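Local coordinates for antisigma-factor antagonist STAS (Rhodobacter sphaeroides, PDB 3LKL), which probably transports sulfate or a related anion across the membrane as a SulP-type carrier, of which this piece is the C-terminal cytoplasmic STAS domain, at residues G23-G28 and A53-I58; F37-P42 and L69-E74. One frame throughout, in Å; residues are numbered along the deposited sequence.

Interaction 1 of 2, residues G23-G28 and A53-I58; sequences GQLFYG and AHIWDI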
loop_
_atom_site.group_PDB
_atom_site.type_symbol
_atom_site.label_atom_id
_atom_site.label_comp_id
_atom_site.label_asym_id
_atom_site.label_seq_id
_atom_site.Cartn_x
_atom_site.Cartn_y
_atom_site.Cartn_z
ATOM N N GLY A 23 -3.247 -1.622 -1.889
ATOM C CA GLY A 23 -3.668 -1.550 -0.483
ATOM C C GLY A 23 -2.753 -2.327 0.415
ATOM O O GLY A 23 -1.540 -2.353 0.184
ATOM N N GLN A 24 -3.328 -3.022 1.390
ATOM C CA GLN A 24 -2.510 -3.480 2.530
ATOM C C GLN A 24 -2.354 -4.998 2.611
ATOM O O GLN A 24 -3.339 -5.704 2.774
ATOM C CB GLN A 24 -3.163 -2.992 3.829
ATOM C CG GLN A 24 -3.636 -1.529 3.877
ATOM C CD GLN A 24 -2.622 -0.519 3.377
ATOM O OE1 GLN A 24 -1.426 -0.667 3.543
ATOM N NE2 GLN A 24 -3.120 0.500 2.728
ATOM N N LEU A 25 -1.138 -5.487 2.459
ATOM C CA LEU A 25 -0.862 -6.889 2.505
ATOM C C LEU A 25 -0.224 -7.234 3.834
ATOM O O LEU A 25 0.903 -6.803 4.136
ATOM C CB LEU A 25 0.120 -7.297 1.414
ATOM C CG LEU A 25 -0.316 -7.057 -0.031
ATOM C CD1 LEU A 25 0.835 -7.324 -1.078
ATOM C CD2 LEU A 25 -1.505 -7.913 -0.314
ATOM N N PHE A 26 -0.924 -8.061 4.578
ATOM C CA PHE A 26 -0.475 -8.485 5.940
ATOM C C PHE A 26 -1.132 -9.818 6.201
ATOM O O PHE A 26 -1.960 -10.212 5.423
ATOM C CB PHE A 26 -0.917 -7.444 6.956
ATOM C CG PHE A 26 -2.396 -7.432 7.227
ATOM C CD1 PHE A 26 -2.893 -7.924 8.420
ATOM C CD2 PHE A 26 -3.304 -6.918 6.305
ATOM C CE1 PHE A 26 -4.227 -7.887 8.716
ATOM C CE2 PHE A 26 -4.674 -6.907 6.604
ATOM C CZ PHE A 26 -5.124 -7.382 7.807
ATOM N N TYR A 27 -0.828 -10.487 7.316
ATOM C CA TYR A 27 -1.264 -11.857 7.479
ATOM C C TYR A 27 -2.742 -12.009 7.222
ATOM O O TYR A 27 -3.201 -13.014 6.679
ATOM C CB TYR A 27 -0.890 -12.407 8.889
ATOM C CG TYR A 27 -1.708 -11.803 9.990
ATOM C CD1 TYR A 27 -2.895 -12.421 10.413
ATOM C CD2 TYR A 27 -1.313 -10.590 10.613
ATOM C CE1 TYR A 27 -3.673 -11.860 11.419
ATOM C CE2 TYR A 27 -2.075 -10.030 11.622
ATOM C CZ TYR A 27 -3.244 -10.686 12.024
ATOM O OH TYR A 27 -4.012 -10.152 13.018
ATOM N N GLY A 28 -3.501 -11.010 7.597
ATOM C CA GLY A 28 -4.932 -11.075 7.529
ATOM C C GLY A 28 -5.502 -10.885 6.138
ATOM O O GLY A 28 -6.693 -10.920 5.980
ATOM N N ALA A 53 0.789 -1.027 -3.196
ATOM C CA ALA A 53 0.443 -1.773 -1.994
ATOM C C ALA A 53 1.594 -1.639 -0.990
ATOM O O ALA A 53 2.664 -1.168 -1.339
ATOM C CB ALA A 53 0.193 -3.297 -2.362
ATOM N N HIS A 54 1.351 -2.019 0.243
ATOM C CA HIS A 54 2.387 -2.032 1.263
ATOM C C HIS A 54 2.398 -3.423 1.801
ATOM O O HIS A 54 1.335 -3.999 2.113
ATOM C CB HIS A 54 2.051 -1.146 2.428
ATOM C CG HIS A 54 1.966 0.290 2.085
ATOM N ND1 HIS A 54 3.030 0.995 1.559
ATOM C CD2 HIS A 54 0.926 1.147 2.144
ATOM C CE1 HIS A 54 2.636 2.236 1.307
ATOM N NE2 HIS A 54 1.373 2.354 1.680
ATOM N N ILE A 55 3.594 -3.974 1.888
ATOM C CA ILE A 55 3.769 -5.311 2.456
ATOM C C ILE A 55 4.193 -5.034 3.918
ATOM O O ILE A 55 5.171 -4.376 4.156
ATOM C CB ILE A 55 4.804 -6.114 1.670
ATOM C CG1 ILE A 55 4.269 -6.377 0.217
ATOM C CG2 ILE A 55 5.067 -7.360 2.378
ATOM C CD1 ILE A 55 5.281 -7.064 -0.650
ATOM N N TRP A 56 3.391 -5.523 4.848
ATOM C CA TRP A 56 3.509 -5.183 6.245
ATOM C C TRP A 56 4.091 -6.279 7.096
ATOM O O TRP A 56 4.338 -6.045 8.269
ATOM C CB TRP A 56 2.130 -4.876 6.780
ATOM C CG TRP A 56 1.586 -3.600 6.283
ATOM C CD1 TRP A 56 0.477 -3.432 5.558
ATOM C CD2 TRP A 56 2.136 -2.315 6.513
ATOM N NE1 TRP A 56 0.286 -2.097 5.287
ATOM C CE2 TRP A 56 1.282 -1.396 5.921
ATOM C CE3 TRP A 56 3.273 -1.850 7.223
ATOM C CZ2 TRP A 56 1.557 -0.040 5.903
ATOM C CZ3 TRP A 56 3.503 -0.524 7.272
ATOM C CH2 TRP A 56 2.668 0.378 6.605
ATOM N N ASP A 57 4.251 -7.502 6.585
ATOM C CA ASP A 57 4.866 -8.541 7.439
ATOM C C ASP A 57 5.557 -9.623 6.605
ATOM O O ASP A 57 5.269 -9.796 5.421
ATOM C CB ASP A 57 3.828 -9.121 8.468
ATOM C CG ASP A 57 2.498 -9.637 7.826
ATOM O OD1 ASP A 57 2.527 -10.122 6.677
ATOM O OD2 ASP A 57 1.412 -9.569 8.475
ATOM N N ILE A 58 6.445 -10.380 7.227
ATOM C CA ILE A 58 7.130 -11.430 6.494
ATOM C C ILE A 58 6.205 -12.566 5.925
ATOM O O ILE A 58 6.545 -13.153 4.915
ATOM C CB ILE A 58 8.309 -11.998 7.304
ATOM C CG1 ILE A 58 9.480 -11.039 7.191
ATOM C CG2 ILE A 58 8.814 -13.374 6.780
ATOM C CD1 ILE A 58 10.596 -11.356 8.240
#
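Gly23 to Leu25 runs parallel to Ala53 to Ile55 as a short two-stranded sheet, bonded alternately by His54 N to Gly23 O, Leu25 N to His54 O, and Trp56 N to Leu25 O, each 2.9 Å long. On the face carrying Gln24 and His54, the glutamine chain bends at chi2 (-48°) and brings its amide alongside the imidazole of His54 and the indole of Trp56, just past the strand. Its OE1 takes the indole N-H of Trp56 on a lone pair in the carbonyl plane, NE1 to OE1 2.8 Å and nearly straight at 164°. The same oxygen lies at the edge of the imidazole, 3.3 Å from His54 CD2, the amide and imidazole planes only 25° apart. On the other face Leu25 CD1 meets Ile55 CG1 at 3.8 Å, and helices 58-73 and 83-92 cover Ile55. Beyond the sheet, Asp57 OD2 accepts the backbone N-H of Tyr27, N to OD2 2.7 Å, through its syn lone pair, while OD1 bonds Ser60 OG and the carboxylate caps the helix that follows. One carboxylate thus joins the loop after strand 24-25 to a helix start. With OE1 committed to Trp56, Gln24 NE2 is turned to Asp65 and Gln62 of the second subunit, and His54 NE2 also reaches that Asp65; the bond within the chain probably helps to orient an amide also used between subunits.

Interaction 2 of 2, residues F37-P42 and L69-E74; sequences FDFREP and LKFRRE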
loop_
_atom_site.group_PDB
_atom_site.type_symbol
_atom_site.label_atom_id
_atom_site.label_comp_id
_atom_site.label_asym_id
_atom_site.label_seq_id
_atom_site.Cartn_x
_atom_site.Cartn_y
_atom_site.Cartn_z
ATOM N N PHE A 37 -5.390 -14.991 -7.604
ATOM C CA PHE A 37 -4.627 -15.456 -8.730
ATOM C C PHE A 37 -5.240 -16.754 -9.248
ATOM O O PHE A 37 -5.661 -17.608 -8.431
ATOM C CB PHE A 37 -3.236 -15.788 -8.256
ATOM C CG PHE A 37 -2.480 -14.600 -7.731
ATOM C CD1 PHE A 37 -2.078 -13.592 -8.588
ATOM C CD2 PHE A 37 -2.201 -14.474 -6.394
ATOM C CE1 PHE A 37 -1.404 -12.494 -8.131
ATOM C CE2 PHE A 37 -1.466 -13.382 -5.910
ATOM C CZ PHE A 37 -1.100 -12.369 -6.780
ATOM N N ASP A 38 -5.286 -16.877 -10.561
ATOM C CA ASP A 38 -5.660 -18.125 -11.241
ATOM C C ASP A 38 -4.381 -18.823 -11.713
ATOM O O ASP A 38 -3.829 -18.605 -12.805
ATOM C CB ASP A 38 -6.605 -17.817 -12.352
ATOM C CG ASP A 38 -7.074 -19.037 -13.102
ATOM O OD1 ASP A 38 -6.798 -20.196 -12.666
ATOM O OD2 ASP A 38 -7.709 -18.789 -14.163
ATOM N N PHE A 39 -3.892 -19.640 -10.801
ATOM C CA PHE A 39 -2.604 -20.269 -10.942
ATOM C C PHE A 39 -2.460 -21.191 -12.133
ATOM O O PHE A 39 -1.356 -21.247 -12.760
ATOM C CB PHE A 39 -2.208 -20.941 -9.643
ATOM C CG PHE A 39 -1.773 -19.968 -8.593
ATOM C CD1 PHE A 39 -0.729 -19.087 -8.860
ATOM C CD2 PHE A 39 -2.381 -19.915 -7.373
ATOM C CE1 PHE A 39 -0.324 -18.201 -7.963
ATOM C CE2 PHE A 39 -1.968 -19.030 -6.409
ATOM C CZ PHE A 39 -0.920 -18.154 -6.697
ATOM N N ARG A 40 -3.548 -21.810 -12.559
ATOM C CA ARG A 40 -3.395 -22.780 -13.622
ATOM C C ARG A 40 -3.912 -22.254 -14.941
ATOM O O ARG A 40 -4.120 -23.024 -15.848
ATOM C CB ARG A 40 -4.072 -24.073 -13.232
ATOM C CG ARG A 40 -3.501 -24.715 -11.890
ATOM C CD ARG A 40 -4.517 -25.663 -11.204
ATOM N NE ARG A 40 -5.814 -24.963 -11.156
ATOM C CZ ARG A 40 -6.857 -25.264 -10.392
ATOM N NH1 ARG A 40 -6.829 -26.273 -9.508
ATOM N NH2 ARG A 40 -7.949 -24.510 -10.520
ATOM N N GLU A 41 -4.118 -20.961 -15.050
ATOM C CA GLU A 41 -4.431 -20.373 -16.305
ATOM C C GLU A 41 -3.207 -20.458 -17.154
ATOM O O GLU A 41 -2.147 -20.170 -16.723
ATOM C CB GLU A 41 -4.871 -18.934 -16.141
ATOM C CG GLU A 41 -4.981 -18.173 -17.437
ATOM C CD GLU A 41 -5.334 -16.726 -17.292
ATOM O OE1 GLU A 41 -5.237 -16.157 -16.230
ATOM O OE2 GLU A 41 -5.692 -16.147 -18.276
ATOM N N PRO A 42 -3.353 -20.858 -18.388
ATOM C CA PRO A 42 -2.190 -21.017 -19.218
ATOM C C PRO A 42 -1.691 -19.666 -19.650
ATOM O O PRO A 42 -2.407 -18.936 -20.258
ATOM C CB PRO A 42 -2.729 -21.813 -20.383
ATOM C CG PRO A 42 -4.123 -21.494 -20.431
ATOM C CD PRO A 42 -4.543 -21.381 -19.052
ATOM N N LEU A 69 6.461 -18.581 -7.230
ATOM C CA LEU A 69 6.953 -19.935 -7.517
ATOM C C LEU A 69 5.848 -20.807 -8.143
ATOM O O LEU A 69 6.124 -21.630 -9.023
ATOM C CB LEU A 69 7.527 -20.591 -6.219
ATOM C CG LEU A 69 8.876 -19.995 -5.746
ATOM C CD1 LEU A 69 9.057 -20.087 -4.165
ATOM C CD2 LEU A 69 10.038 -20.626 -6.518
ATOM N N LYS A 70 4.609 -20.612 -7.704
ATOM C CA LYS A 70 3.499 -21.377 -8.220
ATOM C C LYS A 70 3.320 -21.011 -9.734
ATOM O O LYS A 70 3.218 -21.930 -10.557
ATOM C CB LYS A 70 2.300 -21.152 -7.363
ATOM C CG LYS A 70 1.011 -21.957 -7.653
ATOM C CD LYS A 70 1.159 -23.503 -7.956
ATOM C CE LYS A 70 -0.257 -24.225 -8.002
ATOM N NZ LYS A 70 -0.488 -25.199 -9.174
ATOM N N PHE A 71 3.409 -19.730 -10.110
ATOM C CA PHE A 71 3.218 -19.361 -11.532
ATOM C C PHE A 71 4.321 -19.954 -12.336
ATOM O O PHE A 71 4.057 -20.578 -13.374
ATOM C CB PHE A 71 3.190 -17.901 -11.808
ATOM C CG PHE A 71 1.852 -17.296 -11.630
ATOM C CD1 PHE A 71 0.773 -17.679 -12.440
ATOM C CD2 PHE A 71 1.628 -16.435 -10.619
ATOM C CE1 PHE A 71 -0.442 -17.125 -12.268
ATOM C CE2 PHE A 71 0.390 -15.871 -10.436
ATOM C CZ PHE A 71 -0.638 -16.182 -11.284
ATOM N N ARG A 72 5.539 -19.898 -11.838
ATOM C CA ARG A 72 6.668 -20.468 -12.535
ATOM C C ARG A 72 6.551 -21.937 -12.817
ATOM O O ARG A 72 6.878 -22.375 -13.842
ATOM C CB ARG A 72 7.934 -20.236 -11.763
ATOM C CG ARG A 72 8.424 -18.888 -11.874
ATOM C CD ARG A 72 9.858 -18.867 -11.539
ATOM N NE ARG A 72 10.266 -17.523 -11.251
ATOM C CZ ARG A 72 11.235 -17.179 -10.434
ATOM N NH1 ARG A 72 11.944 -18.093 -9.784
ATOM N NH2 ARG A 72 11.468 -15.912 -10.276
ATOM N N ARG A 73 6.072 -22.657 -11.844
ATOM C CA ARG A 73 5.885 -24.064 -11.888
ATOM C C ARG A 73 4.932 -24.390 -12.995
ATOM O O ARG A 73 5.107 -25.362 -13.654
ATOM C CB ARG A 73 5.317 -24.545 -10.574
ATOM C CG ARG A 73 5.790 -25.859 -10.125
ATOM C CD ARG A 73 6.193 -25.890 -8.663
ATOM N NE ARG A 73 5.124 -25.451 -7.806
ATOM C CZ ARG A 73 5.284 -24.675 -6.755
ATOM N NH1 ARG A 73 4.245 -24.313 -6.051
ATOM N NH2 ARG A 73 6.483 -24.295 -6.409
ATOM N N GLU A 74 3.937 -23.551 -13.198
ATOM C CA GLU A 74 2.935 -23.767 -14.296
ATOM C C GLU A 74 3.406 -23.356 -15.672
ATOM O O GLU A 74 2.646 -23.424 -16.666
ATOM C CB GLU A 74 1.600 -23.077 -13.965
ATOM C CG GLU A 74 0.961 -23.602 -12.638
ATOM C CD GLU A 74 0.423 -25.026 -12.781
ATOM O OE1 GLU A 74 -0.216 -25.295 -13.847
ATOM O OE2 GLU A 74 0.644 -25.856 -11.848
#
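Phe39 and Phe71 meet edge to face: Phe39 CD1 stands over the centre of the Phe71 ring, the centroids 4.8 Å apart and the planes inclined at 57°. Phe39 CE1 and Phe71 CE2 come closest, at 3.5 Å. Lys70 CG covers one face of the Phe39 ring, 3.7 Å from its centroid in a CH-pi contact, and Phe37 CB packs on the opposite face, so the ring is held between the two. Phe37 in turn brings CD1 to the edge of Phe71, 3.8 Å from CE2, forming a cluster of three rings, to which Tyr19 and Phe33 are joined through Phe37. An alanine in place of Phe71 would probably leave the Phe39 edge without the face it points into and open a gap beside Phe37. Farther out, the Lys70 chain, with CG anti to the backbone N (chi1 -175°), passes Phe39 and bends at chi2; its NZ forms a salt bridge with Glu74 OE2 at 3.0 Å, reaching it from above the carboxylate plane. Glu74 CG packs against Phe39 O at 3.3 Å. A type I turn from Asp38 to Glu41 shapes the loop, and Glu41 forms a salt bridge with Arg17. The cluster joins the loop after helix 30-35 to the end of helix 58-73, with Phe37 resting on Ile48 of strand 45-50 and Phe71 on Val46 of that strand and Val78 of strand 77-81.

In the fold
From the N terminus, strands 4-10 and 16-22 lead to the corner at Gly23, where the first half of interaction 1 leaves the main sheet. Helix 30-35 then carries the chain to the loop 37-42 of interaction 2, and strand 45-50 brings it back to 53-58, closing interaction 1. Helix 58-73 runs the other way and its end closes interaction 2. The segments alternate, so the two loops cross; neither nests in the other. The contacts lie on opposite sides of the chain's centre, their own centres about 21 Å apart, and tie the two ends of helix 58-73 to parts flanking helix 30-35.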